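Local coordinates for protein Rubredoxin\:oxygen oxidoreductase (Desulfovibrio gigas, PDB 1E5D) that catalyses the four-electron reduction of dioxygen to two water molecules, using a diiron centre and flavin mononucleotide, at residues 53-56 against 57-60; 384-387 against 388-392. All coordinates share one frame; numbering follows the deposited sequence.

Interaction 1: 53-56 against 57-60; sequences AEYK and GELL
Tyr55 O receives the amide of Leu59 and Lys56 O that of Leu60, two successive i to i+4 bonds that open the first turn of helix 56-64. Leu59 N lies 3.0 Å from Tyr55 O; the bond from Leu60 N to Lys56 O is shorter, 2.8 Å, and nearly straight at 164°. Just upstream, Lys56 N reaches back 3.1 Å to Ala53 O, so the short 3-10 segment 53-54 runs directly into the helix with Tyr55 in the N-cap position. Glu58 follows one turn on, its side chain lying alongside that of Tyr55 and heading the same way. CG of Glu58 comes 4.2 Å from CD1 of the tyrosine ring, a loose touch with the ring and carboxylate planes 62° apart, while the carboxylate itself goes to Gln2, whose NE2 bonds OE1. In this metallo-beta-lactamase-like domain the helix follows sheet strand 46-48, and its first turn touches both helix 88-95 and strand 10-17. Tyr55 and Glu58 both rest on Ala15 of that strand. Leu59 packs among Val13, Val51 and Leu91, its chi1 of 172° swinging CG beside its carbonyl carbon. On Leu60, CB and CG each lie 3.6 Å from Lys56 O, and the side chain continues onto Leu91, Ala94 and Pro69.

Interaction 2: 384-387 against 388-392; sequences QLKT and MAQTI
Lys386 and Gln390, one turn apart on helix 379-400, carry the polar side-chain contact here. The lysine chain, bent at chi2 and chi4, crosses the glutamine at a slant, so that its CE comes 3.3 Å from Gln390 NE2 while NZ makes a weak bond of 3.4 Å to Gln390 OE1. OE1 is the amide atom nearer to NZ, though the bond is weak and NE2 sits against CE; NE2 is itself weakly bonded to Glu280 OE2.

Backbone bonds join each residue of 384-387 to the one four further on. The shortest runs from Ala389 N to Leu385 O, 2.7 Å and nearly straight at 170°; the one from Gln390 N to Lys386 O is more bent, at 141°. Thr387 O is gripped twice, by Thr391 N at 2.9 Å and by Thr391 OG1 at 3.2 Å, the hydroxyl approaching from above the carbonyl plane. A chi1 of -59° brings that hydroxyl back beside its own backbone N, within range of the preceding turn. Thr387 OG1 does the same one turn earlier, bonding Glu383 O.

Apolar contact is slight within the helix: Leu385 CD2 lies 4.5 Å from Met388 SD. Both residues instead press on Val371 of strand 371-374, and Leu385 also on Met269 and Leu273, with Ala389 on Ser276 of the same helix 265-279. This is an amphipathic helix covering the parallel five-stranded sheet of a flavodoxin-like domain, its polar side chains bridging successive turns.

Interactions 1 and 2 belong to different domains and lie on opposite sides of the chain's centre, their own centres 55 Å apart and their nearest atoms about 42 Å apart. Interaction 1 is the closer to the metals: the side chain of Tyr55 is about 8 Å from that of Asp83 and about 12 Å from the mu-oxo-diiron group, within the lactamase-fold part that reduces oxygen. Interaction 2 lies in the flavodoxin-like part, away from the catalytic site; the Leu385 side chain is about 11 Å from a bound flavin mononucleotide and does not touch it. Each is a helical turn packed beside a sheet, 53-60 at a helix start and 384-392 within a longer helix.

Interaction 1: 53-56 against 57-60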
# COMPACT_ATOMS: atom_id res chain seq x y z
N ALA A 53 -16.78 -7.78 20.19
CA ALA A 53 -18.23 -7.82 20.37
C ALA A 53 -18.87 -9.08 19.80
O ALA A 53 -19.80 -9.63 20.40
CB ALA A 53 -18.89 -6.60 19.73
N GLU A 54 -18.37 -9.54 18.67
CA GLU A 54 -18.98 -10.65 17.93
C GLU A 54 -18.81 -11.97 18.67
O GLU A 54 -19.39 -12.98 18.25
CB GLU A 54 -18.42 -10.79 16.51
CG GLU A 54 -17.15 -10.02 16.22
CD GLU A 54 -17.38 -8.54 16.03
OE1 GLU A 54 -17.80 -8.12 14.93
OE2 GLU A 54 -17.15 -7.77 16.98
N TYR A 55 -18.03 -11.96 19.75
CA TYR A 55 -17.81 -13.20 20.49
C TYR A 55 -18.41 -13.14 21.89
O TYR A 55 -18.09 -14.02 22.70
CB TYR A 55 -16.32 -13.51 20.58
CG TYR A 55 -15.73 -13.96 19.26
CD1 TYR A 55 -16.23 -15.07 18.59
CD2 TYR A 55 -14.67 -13.26 18.69
CE1 TYR A 55 -15.68 -15.47 17.38
CE2 TYR A 55 -14.11 -13.66 17.48
CZ TYR A 55 -14.63 -14.76 16.84
OH TYR A 55 -14.08 -15.16 15.64
N LYS A 56 -19.24 -12.15 22.18
CA LYS A 56 -19.90 -12.06 23.48
C LYS A 56 -20.56 -13.38 23.84
O LYS A 56 -20.47 -13.87 24.97
CB LYS A 56 -20.91 -10.92 23.48
CG LYS A 56 -22.02 -11.11 22.46
CD LYS A 56 -23.18 -10.17 22.71
CE LYS A 56 -23.01 -8.87 21.93
NZ LYS A 56 -22.40 -7.80 22.77
N GLY A 57 -21.22 -14.01 22.88
CA GLY A 57 -21.84 -15.30 23.13
C GLY A 57 -20.86 -16.36 23.59
O GLY A 57 -21.08 -17.03 24.60
N GLU A 58 -19.76 -16.56 22.86
CA GLU A 58 -18.81 -17.58 23.30
C GLU A 58 -18.28 -17.24 24.69
O GLU A 58 -18.00 -18.12 25.48
CB GLU A 58 -17.64 -17.72 22.34
CG GLU A 58 -18.00 -18.07 20.91
CD GLU A 58 -16.93 -18.91 20.25
OE1 GLU A 58 -15.84 -19.05 20.85
OE2 GLU A 58 -17.19 -19.41 19.14
N LEU A 59 -18.14 -15.94 24.96
CA LEU A 59 -17.63 -15.54 26.26
C LEU A 59 -18.62 -15.92 27.35
O LEU A 59 -18.26 -16.53 28.35
CB LEU A 59 -17.32 -14.04 26.29
CG LEU A 59 -16.95 -13.42 27.64
CD1 LEU A 59 -15.68 -14.04 28.21
CD2 LEU A 59 -16.78 -11.92 27.51
N LEU A 60 -19.89 -15.55 27.15
CA LEU A 60 -20.88 -15.80 28.20
C LEU A 60 -21.06 -17.29 28.42
O LEU A 60 -21.24 -17.74 29.55
CB LEU A 60 -22.21 -15.14 27.85
CG LEU A 60 -22.28 -13.62 28.02
CD1 LEU A 60 -23.47 -13.06 27.27
CD2 LEU A 60 -22.33 -13.25 29.50

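Interaction 2: 384-387 against 388-392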
# COMPACT_ATOMS: atom_id res chain seq x y z
N GLN A 384 29.13 -0.69 -8.36
CA GLN A 384 28.71 0.30 -7.36
C GLN A 384 27.94 -0.34 -6.22
O GLN A 384 28.15 -0.05 -5.04
CB GLN A 384 27.86 1.37 -8.04
CG GLN A 384 28.65 2.43 -8.78
CD GLN A 384 27.92 3.76 -8.69
OE1 GLN A 384 26.86 3.95 -9.30
NE2 GLN A 384 28.49 4.67 -7.90
N LEU A 385 27.02 -1.24 -6.57
CA LEU A 385 26.18 -1.80 -5.50
C LEU A 385 27.00 -2.66 -4.54
O LEU A 385 26.83 -2.51 -3.33
CB LEU A 385 25.02 -2.57 -6.14
CG LEU A 385 23.99 -1.62 -6.79
CD1 LEU A 385 23.28 -2.28 -7.95
CD2 LEU A 385 22.99 -1.15 -5.73
N LYS A 386 27.86 -3.53 -5.07
CA LYS A 386 28.72 -4.37 -4.23
C LYS A 386 29.53 -3.51 -3.27
O LYS A 386 29.73 -3.79 -2.09
CB LYS A 386 29.64 -5.21 -5.10
CG LYS A 386 30.94 -5.62 -4.43
CD LYS A 386 32.10 -5.62 -5.42
CE LYS A 386 33.44 -5.80 -4.72
NZ LYS A 386 34.21 -4.53 -4.66
N THR A 387 30.01 -2.39 -3.82
CA THR A 387 30.69 -1.39 -3.02
C THR A 387 29.75 -0.86 -1.95
O THR A 387 30.11 -0.78 -0.77
CB THR A 387 31.18 -0.22 -3.89
OG1 THR A 387 32.27 -0.66 -4.71
CG2 THR A 387 31.70 0.92 -3.04
N MET A 388 28.53 -0.52 -2.35
CA MET A 388 27.54 -0.03 -1.39
C MET A 388 27.31 -1.05 -0.28
O MET A 388 27.36 -0.72 0.90
CB MET A 388 26.22 0.29 -2.10
CG MET A 388 25.28 1.15 -1.29
SD MET A 388 23.58 1.11 -1.90
CE MET A 388 22.86 2.43 -0.92
N ALA A 389 27.07 -2.30 -0.67
CA ALA A 389 26.90 -3.42 0.24
C ALA A 389 28.10 -3.57 1.17
O ALA A 389 27.95 -3.91 2.35
CB ALA A 389 26.70 -4.71 -0.54
N GLN A 390 29.29 -3.33 0.64
CA GLN A 390 30.50 -3.46 1.46
C GLN A 390 30.60 -2.34 2.48
O GLN A 390 30.95 -2.58 3.64
CB GLN A 390 31.73 -3.50 0.57
CG GLN A 390 32.12 -4.94 0.25
CD GLN A 390 33.09 -5.02 -0.91
OE1 GLN A 390 33.65 -4.01 -1.32
NE2 GLN A 390 33.27 -6.22 -1.43
N THR A 391 30.30 -1.11 2.08
CA THR A 391 30.30 -0.01 3.04
C THR A 391 29.35 -0.27 4.20
O THR A 391 29.72 -0.25 5.38
CB THR A 391 29.91 1.30 2.34
OG1 THR A 391 30.85 1.54 1.29
CG2 THR A 391 29.96 2.49 3.29
N ILE A 392 28.08 -0.53 3.87
CA ILE A 392 27.09 -0.76 4.91
C ILE A 392 27.48 -1.94 5.78
O ILE A 392 27.48 -1.87 7.02
CB ILE A 392 25.69 -0.96 4.30
CG1 ILE A 392 25.10 0.33 3.72
CG2 ILE A 392 24.75 -1.58 5.31
CD1 ILE A 392 24.06 0.12 2.65